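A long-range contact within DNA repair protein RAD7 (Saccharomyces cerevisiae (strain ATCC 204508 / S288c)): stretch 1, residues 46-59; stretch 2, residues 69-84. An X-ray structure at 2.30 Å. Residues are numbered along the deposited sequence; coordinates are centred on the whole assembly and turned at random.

Stretch 1 (46-59) STANLNNLAKALSK
Stretch 2 (69-84) QLFLKTDLKRLTFSDC

A helix packs nearly parallel to a strand and against the 3-10 segment that precedes it, through an apolar core around Phe-71 and through hydrogen bonds between helix side chains and the backbone of the second stretch. Helix 50-59 (phi/psi near -62/-43) and strand 78-81 (near -120/125) run in the same N-to-C direction, 9° apart, with axes 7.9 Å apart at closest approach; together the stretches bury 760 Å². The CA-CA register runs Thr-47 with Leu-76 (6.0 Å), Leu-50 with Phe-71 (7.1 Å), Asn-51 with Thr-80 (6.3 Å), Ala-54 with Phe-81 (6.1 Å) and Ser-58 with Asp-83 (5.1 Å).

Phe-71 ends the 3-10 segment 69-71 at phi/psi -107/10. Its CA-CB bond points sideways, but chi1 of -55° (m) and chi2 of 86° bring the ring against the helix. Leu-50 O lies at the ring edge, 3.3 Å from Phe-71 CE2, as does Leu-57 CD1, 3.8 Å from Phe-71 CE1. Ala-54 CB comes within 3.7 Å of Phe-71 CE2, and Leu-53 CG (Leu-53 is t, p) within 3.9 Å of Phe-71 CZ. Leu-57 (m, t) also reaches Leu-70 (m, t), CD1 to CD1 at 4.1 Å. The small Ala-54 side chain meets the strand as well: its CB is 3.6 Å from Thr-80 O and 3.7 Å from Phe-81 CD1, at the edge of that ring. The CA-CB bond of Phe-81 points away from the helix, yet chi1 of -78° (m) and chi2 of -16° bring the ring end nearer.

Toward the N-terminal end, Leu-50 (m, t) places CD1 3.9 Å from Leu-76 CD2. Leu-76 is t, p, and its N donates to Thr-74 OG1 (3.2 Å). Thr-47 CG2 approaches Asp-75 OD1 at 3.1 Å, while water 1 donates to Asp-75 OD2 (3.0 Å) and makes a weak hydrogen bond with Thr-47 OG1 (3.4 Å).

Asn-51 (chi1 -86°, m; chi2 -52°) pairs its amide with the strand backbone: Thr-80 N donates to Asn-51 OD1 (2.9 Å, 154°), and Asn-51 ND2 donates to Arg-78 O (3.0 Å, 160°). One side chain thus satisfies a backbone donor and acceptor two residues apart. Water 2 lies 2.7 Å from Asn-51 O and 2.9 Å from Thr-80 O.

Near the C-terminal end of the helix, Ser-58 (chi1 -67°, m) donates from OG to Ala-54 O, one turn earlier (2.9 Å). The same OG accepts weak hydrogen bonds from Ser-82 N and Asp-83 N, both at 3.3 Å, linking the helix to the chain leaving the strand.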

# COMPACT_ATOMS: atom_id res chain seq x y z
N SER A 46 -15.77 17.56 -15.61
CA SER A 46 -16.65 17.79 -14.48
C SER A 46 -16.97 16.47 -13.78
O SER A 46 -16.76 15.38 -14.32
CB SER A 46 -17.94 18.46 -14.94
OG SER A 46 -18.63 17.62 -15.86
N THR A 47 -17.49 16.58 -12.56
CA THR A 47 -17.88 15.39 -11.82
C THR A 47 -19.03 14.66 -12.50
O THR A 47 -19.16 13.44 -12.35
CB THR A 47 -18.25 15.76 -10.39
OG1 THR A 47 -19.34 16.69 -10.41
CG2 THR A 47 -17.07 16.39 -9.68
N ALA A 48 -19.86 15.39 -13.25
CA ALA A 48 -21.00 14.77 -13.91
C ALA A 48 -20.58 13.78 -14.99
O ALA A 48 -21.38 12.92 -15.37
CB ALA A 48 -21.91 15.84 -14.51
N ASN A 49 -19.35 13.89 -15.50
CA ASN A 49 -18.85 13.01 -16.54
C ASN A 49 -17.86 11.98 -16.04
O ASN A 49 -17.36 11.18 -16.84
CB ASN A 49 -18.20 13.84 -17.66
CG ASN A 49 -19.21 14.45 -18.60
OD1 ASN A 49 -20.24 13.84 -18.91
ND2 ASN A 49 -18.93 15.66 -19.07
N LEU A 50 -17.55 11.96 -14.74
CA LEU A 50 -16.55 11.02 -14.24
C LEU A 50 -17.00 9.58 -14.43
O LEU A 50 -16.20 8.71 -14.77
CB LEU A 50 -16.26 11.30 -12.76
CG LEU A 50 -15.37 12.51 -12.45
CD1 LEU A 50 -15.17 12.66 -10.95
CD2 LEU A 50 -14.01 12.42 -13.15
N ASN A 51 -18.29 9.30 -14.22
CA ASN A 51 -18.79 7.95 -14.42
C ASN A 51 -18.75 7.56 -15.89
O ASN A 51 -18.46 6.40 -16.23
CB ASN A 51 -20.21 7.82 -13.87
CG ASN A 51 -20.22 7.49 -12.39
OD1 ASN A 51 -19.57 6.55 -11.95
ND2 ASN A 51 -20.96 8.28 -11.62
N ASN A 52 -19.04 8.51 -16.79
CA ASN A 52 -18.91 8.24 -18.21
C ASN A 52 -17.47 7.92 -18.57
O ASN A 52 -17.20 7.02 -19.38
CB ASN A 52 -19.42 9.43 -19.02
CG ASN A 52 -20.93 9.60 -18.92
OD1 ASN A 52 -21.42 10.68 -18.57
ND2 ASN A 52 -21.67 8.54 -19.22
N LEU A 53 -16.52 8.64 -17.98
CA LEU A 53 -15.11 8.35 -18.21
C LEU A 53 -14.76 6.96 -17.72
O LEU A 53 -14.11 6.18 -18.43
CB LEU A 53 -14.24 9.41 -17.53
CG LEU A 53 -12.73 9.20 -17.57
CD1 LEU A 53 -12.22 9.10 -19.00
CD2 LEU A 53 -12.03 10.33 -16.83
N ALA A 54 -15.20 6.61 -16.51
CA ALA A 54 -14.95 5.27 -15.99
C ALA A 54 -15.51 4.20 -16.91
O ALA A 54 -14.88 3.16 -17.13
CB ALA A 54 -15.56 5.14 -14.59
N LYS A 55 -16.70 4.44 -17.48
CA LYS A 55 -17.31 3.47 -18.39
C LYS A 55 -16.45 3.28 -19.63
O LYS A 55 -16.22 2.15 -20.07
CB LYS A 55 -18.72 3.93 -18.77
CG LYS A 55 -19.51 2.90 -19.56
CD LYS A 55 -20.71 3.51 -20.27
CE LYS A 55 -20.29 4.34 -21.47
NZ LYS A 55 -21.45 4.76 -22.31
N ALA A 56 -15.97 4.38 -20.22
CA ALA A 56 -15.13 4.27 -21.41
C ALA A 56 -13.87 3.47 -21.11
O ALA A 56 -13.50 2.57 -21.86
CB ALA A 56 -14.78 5.67 -21.92
N LEU A 57 -13.21 3.78 -19.99
CA LEU A 57 -12.01 3.04 -19.62
C LEU A 57 -12.33 1.57 -19.37
O LEU A 57 -11.61 0.68 -19.84
CB LEU A 57 -11.37 3.69 -18.39
CG LEU A 57 -10.85 5.11 -18.60
CD1 LEU A 57 -10.41 5.74 -17.29
CD2 LEU A 57 -9.69 5.13 -19.60
N SER A 58 -13.41 1.30 -18.64
CA SER A 58 -13.77 -0.08 -18.33
C SER A 58 -13.97 -0.89 -19.61
O SER A 58 -13.41 -1.98 -19.75
CB SER A 58 -15.04 -0.12 -17.47
OG SER A 58 -14.81 0.43 -16.18
N LYS A 59 -14.76 -0.37 -20.55
CA LYS A 59 -15.02 -1.10 -21.78
C LYS A 59 -13.75 -1.38 -22.57
O LYS A 59 -13.71 -2.34 -23.34
CB LYS A 59 -16.02 -0.33 -22.65
CG LYS A 59 -17.47 -0.56 -22.27
CD LYS A 59 -18.42 -0.05 -23.34
CE LYS A 59 -18.43 1.46 -23.42
NZ LYS A 59 -19.50 1.97 -24.32
N GLN A 69 -5.96 7.40 -11.12
CA GLN A 69 -5.63 8.71 -10.57
C GLN A 69 -6.50 9.81 -11.15
O GLN A 69 -6.58 10.89 -10.55
CB GLN A 69 -4.15 9.01 -10.82
CG GLN A 69 -3.22 8.07 -10.07
CD GLN A 69 -1.76 8.34 -10.36
OE1 GLN A 69 -1.04 8.91 -9.54
NE2 GLN A 69 -1.33 7.94 -11.55
N LEU A 70 -7.15 9.56 -12.29
CA LEU A 70 -8.09 10.53 -12.85
C LEU A 70 -9.30 10.76 -11.94
O LEU A 70 -9.96 11.79 -12.06
CB LEU A 70 -8.57 10.03 -14.22
CG LEU A 70 -7.47 9.80 -15.26
CD1 LEU A 70 -7.95 8.89 -16.39
CD2 LEU A 70 -6.98 11.13 -15.81
N PHE A 71 -9.58 9.82 -11.04
CA PHE A 71 -10.79 9.86 -10.23
C PHE A 71 -10.53 10.23 -8.78
O PHE A 71 -11.43 10.11 -7.94
CB PHE A 71 -11.49 8.50 -10.29
CG PHE A 71 -11.79 8.03 -11.69
CD1 PHE A 71 -10.84 7.34 -12.41
CD2 PHE A 71 -13.01 8.29 -12.27
CE1 PHE A 71 -11.10 6.91 -13.70
CE2 PHE A 71 -13.28 7.87 -13.56
CZ PHE A 71 -12.33 7.17 -14.27
N LEU A 72 -9.32 10.68 -8.44
CA LEU A 72 -8.94 10.92 -7.06
C LEU A 72 -9.11 12.38 -6.68
O LEU A 72 -8.94 13.29 -7.50
CB LEU A 72 -7.50 10.48 -6.81
CG LEU A 72 -7.18 8.99 -7.01
CD1 LEU A 72 -5.71 8.72 -6.71
CD2 LEU A 72 -8.07 8.11 -6.15
N LYS A 73 -9.44 12.61 -5.41
CA LYS A 73 -9.62 13.94 -4.84
C LYS A 73 -10.66 14.74 -5.63
O LYS A 73 -10.40 15.85 -6.12
CB LYS A 73 -8.28 14.69 -4.78
CG LYS A 73 -7.30 14.14 -3.74
CD LYS A 73 -7.90 14.06 -2.34
CE LYS A 73 -8.49 15.38 -1.87
NZ LYS A 73 -9.15 15.25 -0.54
N THR A 74 -11.85 14.16 -5.75
CA THR A 74 -13.02 14.84 -6.30
C THR A 74 -14.11 14.87 -5.23
O THR A 74 -14.03 14.20 -4.21
CB THR A 74 -13.54 14.14 -7.56
OG1 THR A 74 -14.27 12.96 -7.20
CG2 THR A 74 -12.38 13.76 -8.48
N ASP A 75 -15.15 15.67 -5.49
CA ASP A 75 -16.31 15.71 -4.62
C ASP A 75 -17.42 14.78 -5.09
O ASP A 75 -18.58 14.96 -4.72
CB ASP A 75 -16.84 17.15 -4.49
CG ASP A 75 -17.24 17.74 -5.83
OD1 ASP A 75 -16.59 17.41 -6.84
OD2 ASP A 75 -18.19 18.56 -5.86
N LEU A 76 -17.08 13.78 -5.91
CA LEU A 76 -18.07 12.84 -6.41
C LEU A 76 -18.63 12.00 -5.27
O LEU A 76 -17.92 11.64 -4.33
CB LEU A 76 -17.44 11.95 -7.48
CG LEU A 76 -18.35 10.99 -8.24
CD1 LEU A 76 -19.42 11.73 -9.02
CD2 LEU A 76 -17.52 10.12 -9.18
N LYS A 77 -19.92 11.68 -5.36
CA LYS A 77 -20.61 10.92 -4.32
C LYS A 77 -20.96 9.50 -4.75
O LYS A 77 -20.90 8.59 -3.93
CB LYS A 77 -21.89 11.65 -3.90
CG LYS A 77 -21.64 12.97 -3.19
CD LYS A 77 -22.78 13.95 -3.39
CE LYS A 77 -24.07 13.47 -2.73
NZ LYS A 77 -23.96 13.44 -1.25
N ARG A 78 -21.31 9.30 -6.02
CA ARG A 78 -21.68 7.99 -6.54
C ARG A 78 -20.71 7.62 -7.66
O ARG A 78 -20.66 8.31 -8.68
CB ARG A 78 -23.12 8.00 -7.05
CG ARG A 78 -24.15 8.41 -6.00
CD ARG A 78 -25.55 8.46 -6.57
NE ARG A 78 -25.67 9.43 -7.66
CZ ARG A 78 -26.77 9.61 -8.39
NH1 ARG A 78 -27.86 8.89 -8.15
NH2 ARG A 78 -26.78 10.52 -9.36
N LEU A 79 -19.96 6.55 -7.45
CA LEU A 79 -18.96 6.09 -8.41
C LEU A 79 -19.24 4.64 -8.78
O LEU A 79 -19.50 3.81 -7.91
CB LEU A 79 -17.54 6.22 -7.84
CG LEU A 79 -16.41 5.70 -8.74
CD1 LEU A 79 -16.34 6.49 -10.04
CD2 LEU A 79 -15.08 5.76 -7.99
N THR A 80 -19.18 4.35 -10.08
CA THR A 80 -19.34 3.00 -10.61
C THR A 80 -18.14 2.66 -11.48
O THR A 80 -17.78 3.43 -12.37
CB THR A 80 -20.64 2.87 -11.44
OG1 THR A 80 -21.77 3.09 -10.59
CG2 THR A 80 -20.75 1.50 -12.09
N PHE A 81 -17.51 1.52 -11.20
CA PHE A 81 -16.43 0.96 -12.01
C PHE A 81 -16.93 -0.36 -12.59
O PHE A 81 -17.17 -1.31 -11.84
CB PHE A 81 -15.16 0.74 -11.19
CG PHE A 81 -14.35 1.99 -10.93
CD1 PHE A 81 -14.56 3.16 -11.64
CD2 PHE A 81 -13.35 1.97 -9.96
CE1 PHE A 81 -13.79 4.29 -11.38
CE2 PHE A 81 -12.58 3.09 -9.71
CZ PHE A 81 -12.80 4.25 -10.42
N SER A 82 -17.07 -0.42 -13.91
CA SER A 82 -17.66 -1.60 -14.55
C SER A 82 -16.68 -2.76 -14.68
O SER A 82 -17.12 -3.91 -14.81
CB SER A 82 -18.20 -1.22 -15.94
OG SER A 82 -19.26 -0.30 -15.83
N ASP A 83 -15.37 -2.50 -14.66
CA ASP A 83 -14.38 -3.58 -14.72
C ASP A 83 -13.15 -3.14 -13.94
O ASP A 83 -12.34 -2.38 -14.46
CB ASP A 83 -14.03 -3.93 -16.16
CG ASP A 83 -13.05 -5.09 -16.26
OD1 ASP A 83 -12.35 -5.39 -15.27
OD2 ASP A 83 -12.97 -5.71 -17.34
N CYS A 84 -13.03 -3.63 -12.70
CA CYS A 84 -11.91 -3.32 -11.82
C CYS A 84 -10.82 -4.38 -11.83
O CYS A 84 -9.95 -4.37 -10.96
CB CYS A 84 -12.39 -3.18 -10.37
SG CYS A 84 -13.78 -2.10 -10.13
O HOH W 1 -17.99 19.36 -8.75
O HOH W 2 -19.26 4.35 -14.65